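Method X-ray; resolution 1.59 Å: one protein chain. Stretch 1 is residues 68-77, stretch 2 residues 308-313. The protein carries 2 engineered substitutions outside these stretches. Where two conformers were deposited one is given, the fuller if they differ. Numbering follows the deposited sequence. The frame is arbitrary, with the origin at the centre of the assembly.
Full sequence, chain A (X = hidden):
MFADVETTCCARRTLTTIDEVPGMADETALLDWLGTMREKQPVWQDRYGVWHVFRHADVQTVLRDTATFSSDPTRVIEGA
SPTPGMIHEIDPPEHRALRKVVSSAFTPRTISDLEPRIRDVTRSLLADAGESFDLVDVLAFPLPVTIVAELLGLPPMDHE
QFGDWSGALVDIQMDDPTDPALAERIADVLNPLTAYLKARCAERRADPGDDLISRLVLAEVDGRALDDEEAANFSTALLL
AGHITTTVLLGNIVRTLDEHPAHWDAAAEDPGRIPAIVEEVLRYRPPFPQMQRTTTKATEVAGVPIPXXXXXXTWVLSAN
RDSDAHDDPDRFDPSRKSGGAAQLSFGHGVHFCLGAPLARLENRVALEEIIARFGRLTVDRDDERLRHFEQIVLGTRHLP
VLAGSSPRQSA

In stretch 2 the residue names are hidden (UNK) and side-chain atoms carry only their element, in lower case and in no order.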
# COMPACT_ATOMS: atom_id res chain seq x y z
N THR A 68 -0.11 13.55 19.65
CA THR A 68 0.58 12.56 20.49
C THR A 68 1.41 11.57 19.69
O THR A 68 2.50 11.18 20.08
CB THR A 68 -0.44 11.74 21.29
OG1 THR A 68 -1.31 12.63 22.01
CG2 THR A 68 0.24 10.74 22.28
N PHE A 69 0.83 11.12 18.56
CA PHE A 69 1.44 10.09 17.76
C PHE A 69 1.88 10.67 16.43
O PHE A 69 1.13 10.71 15.47
CB PHE A 69 0.45 8.92 17.56
CG PHE A 69 0.06 8.27 18.86
CD1 PHE A 69 -1.17 8.60 19.42
CD2 PHE A 69 0.92 7.37 19.51
CE1 PHE A 69 -1.58 8.02 20.67
CE2 PHE A 69 0.53 6.76 20.77
CZ PHE A 69 -0.73 7.08 21.31
N SER A 70 3.13 11.11 16.43
CA SER A 70 3.73 11.75 15.25
C SER A 70 4.00 10.79 14.11
O SER A 70 4.27 9.61 14.35
CB SER A 70 5.01 12.47 15.69
OG SER A 70 5.75 12.87 14.52
N SER A 71 3.91 11.29 12.86
CA SER A 71 4.25 10.49 11.72
C SER A 71 5.69 10.65 11.31
O SER A 71 6.11 10.04 10.34
CB SER A 71 3.35 10.84 10.52
OG SER A 71 2.07 10.31 10.74
N ASP A 72 6.44 11.45 12.05
CA ASP A 72 7.84 11.68 11.74
C ASP A 72 8.67 10.59 12.43
O ASP A 72 8.83 10.65 13.65
CB ASP A 72 8.19 13.07 12.23
CG ASP A 72 9.64 13.46 11.93
OD1 ASP A 72 10.01 14.56 12.36
OD2 ASP A 72 10.35 12.64 11.33
N PRO A 73 9.18 9.58 11.68
CA PRO A 73 9.90 8.50 12.38
C PRO A 73 11.26 8.93 12.84
O PRO A 73 11.84 8.23 13.69
CB PRO A 73 10.10 7.42 11.30
CG PRO A 73 10.03 8.15 9.99
CD PRO A 73 9.17 9.39 10.21
N THR A 74 11.75 10.05 12.29
CA THR A 74 13.13 10.49 12.49
C THR A 74 13.33 10.95 13.94
O THR A 74 14.46 10.98 14.45
CB THR A 74 13.62 11.61 11.47
OG1 THR A 74 13.03 12.89 11.74
CG2 THR A 74 13.32 11.22 10.02
N ARG A 75 12.21 11.28 14.59
CA ARG A 75 12.23 11.69 16.00
C ARG A 75 12.97 10.66 16.88
O ARG A 75 13.63 11.04 17.88
CB ARG A 75 10.79 11.89 16.49
CG ARG A 75 10.05 13.08 15.81
CD ARG A 75 8.64 13.36 16.41
NE ARG A 75 8.73 13.82 17.81
CZ ARG A 75 8.37 15.04 18.24
NH1 ARG A 75 7.89 15.96 17.41
NH2 ARG A 75 8.49 15.33 19.53
N VAL A 76 12.87 9.38 16.51
CA VAL A 76 13.44 8.29 17.31
C VAL A 76 14.63 7.58 16.61
O VAL A 76 15.09 6.51 17.05
CB VAL A 76 12.33 7.24 17.71
CG1 VAL A 76 11.26 7.92 18.56
CG2 VAL A 76 11.68 6.66 16.47
N ILE A 77 15.10 8.15 15.50
CA ILE A 77 16.22 7.57 14.75
C ILE A 77 17.39 8.51 14.88
O ILE A 77 17.35 9.65 14.39
CB ILE A 77 15.90 7.31 13.26
CG1 ILE A 77 14.74 6.32 13.10
CG2 ILE A 77 17.14 6.74 12.56
CD1 ILE A 77 14.07 6.37 11.72
N UNK A 308 7.33 8.68 26.28
CA UNK A 308 7.65 9.60 25.17
C UNK A 308 8.76 9.06 24.30
O UNK A 308 9.64 8.30 24.74
c UNK A 308 8.08 10.95 25.75
N UNK A 309 8.77 9.53 23.04
CA UNK A 309 9.90 9.27 22.16
C UNK A 309 10.16 7.80 21.87
O UNK A 309 11.31 7.38 21.76
c UNK A 309 11.18 9.95 22.72
c UNK A 309 11.00 11.45 22.90
o UNK A 309 11.38 11.96 23.97
o UNK A 309 10.43 12.10 22.00
N UNK A 310 9.07 7.04 21.68
CA UNK A 310 9.21 5.66 21.23
C UNK A 310 8.30 5.42 20.02
O UNK A 310 7.35 6.17 19.78
c UNK A 310 9.83 4.83 23.58
c UNK A 310 8.90 4.64 22.37
c UNK A 310 7.43 4.76 22.80
N UNK A 311 8.67 4.39 19.25
CA UNK A 311 7.90 4.05 18.05
C UNK A 311 6.72 3.15 18.45
O UNK A 311 6.85 2.31 19.33
s UNK A 311 9.05 2.85 14.36
c UNK A 311 9.13 4.62 14.12
c UNK A 311 8.04 2.80 15.87
c UNK A 311 8.79 3.36 17.05
N UNK A 312 5.58 3.36 17.79
CA UNK A 312 4.34 2.60 18.02
C UNK A 312 3.90 2.08 16.66
O UNK A 312 3.80 2.87 15.71
c UNK A 312 3.73 4.19 19.91
c UNK A 312 1.96 2.73 18.79
c UNK A 312 3.25 3.53 18.58
N UNK A 313 3.64 0.78 16.57
CA UNK A 313 3.21 0.10 15.32
C UNK A 313 1.72 -0.16 15.49
O UNK A 313 1.33 -0.84 16.45
c UNK A 313 5.30 -1.19 14.63
n UNK A 313 5.32 -0.76 13.37
o UNK A 313 6.31 -1.55 15.22
c UNK A 313 3.97 -1.25 15.31
O HOH W 1 9.07 12.05 19.59
O HOH W 2 9.06 14.33 22.20

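Position 308 carries a single side-chain carbon and nothing beyond it. That atom is a bare CB, pointing sideways and staying well clear of stretch 1, so one carbon without branch or heteroatom settles the residue as Ala-308. It contributes no contact and simply leads the chain in.

Position 309 has two side-chain carbons, the second bearing two oxygens: a carboxylate one carbon removed from the backbone, with too few carbons for glutamate. A carboxamide would also put two heteroatoms there, but one would be nitrogen. A carboxylate oxygen of position 309 lies 4.5 Å from NH2 of Arg-75, opposite charges beyond salt-bridge range, and water fills the gap. The backbone matters as well, since CG1 of Val-76 packs against the carbonyl O of position 309 at 3.2 Å. The residue is Asp-309, and the oxygen facing Arg-75 is OD1. Water 1 accepts from Arg-75 NE at 2.5 Å and donates to Asp-309 OD1 at 2.8 Å; water 2 accepts from Arg-75 NH2 at 2.9 Å and donates to Asp-309 OD1 at 2.6 Å.

Position 310 shows three carbons, with one attached to CA and carrying the other two. Its CA-to-CB bond points away from stretch 1; what meets the other side is main chain, with the backbone N of position 310 3.9 Å from Val-76 CG1. Branching at CB with no oxygen excludes threonine, and the absence of a further carbon excludes isoleucine, leaving Val-310.

Position 311 has three carbons and a sulfur in an unbranched chain, the sulfur sitting between the second carbon and a terminal methyl. The CA-to-CB bond points sideways, yet the end of the side chain comes nearer: the terminal methyl carbon of position 311 lies 4.0 Å from Val-76 CG2 and 4.1 Å from Pro-73 CB, so one methyl serves two apolar neighbours. Only methionine among the standard residues fits, and the residue is Met-311. Two conformers were deposited here, and these distances belong to the one given.

Position 312 again has three carbons forked at CB. It points toward stretch 1, where a methyl carbon of position 312 meets CE2 of Phe-69 at 4.2 Å, at the edge of the ring and near its plane. The same reasoning as at 310 gives Val-312, and the methyl is CG2.

Position 313 has two carbons, the second carrying one oxygen and one nitrogen, a carboxamide on a short stem, and it is out of reach of stretch 1: Asn-313.

The contact works without a direct hydrogen bond between the stretches. Val-76 is its centre, the residue most covered by the other stretch, and the 3-10 segment that holds it is supported by backbone bonds from Val-76 N to Pro-73 O (3.2 Å) and Ile-77 N to Thr-74 O (3.1 Å). Around it, small apolar contacts draw on Met-311, Pro-73, Phe-69 and Val-312, while the exposed charged pair is joined through water. The rule to read here is modest: a branched valine seated against backbone, a flexible thioether reaching past its own CB direction, and solvent bridging charges that do not touch.

Stretch 2 (308-313) ADVMVN
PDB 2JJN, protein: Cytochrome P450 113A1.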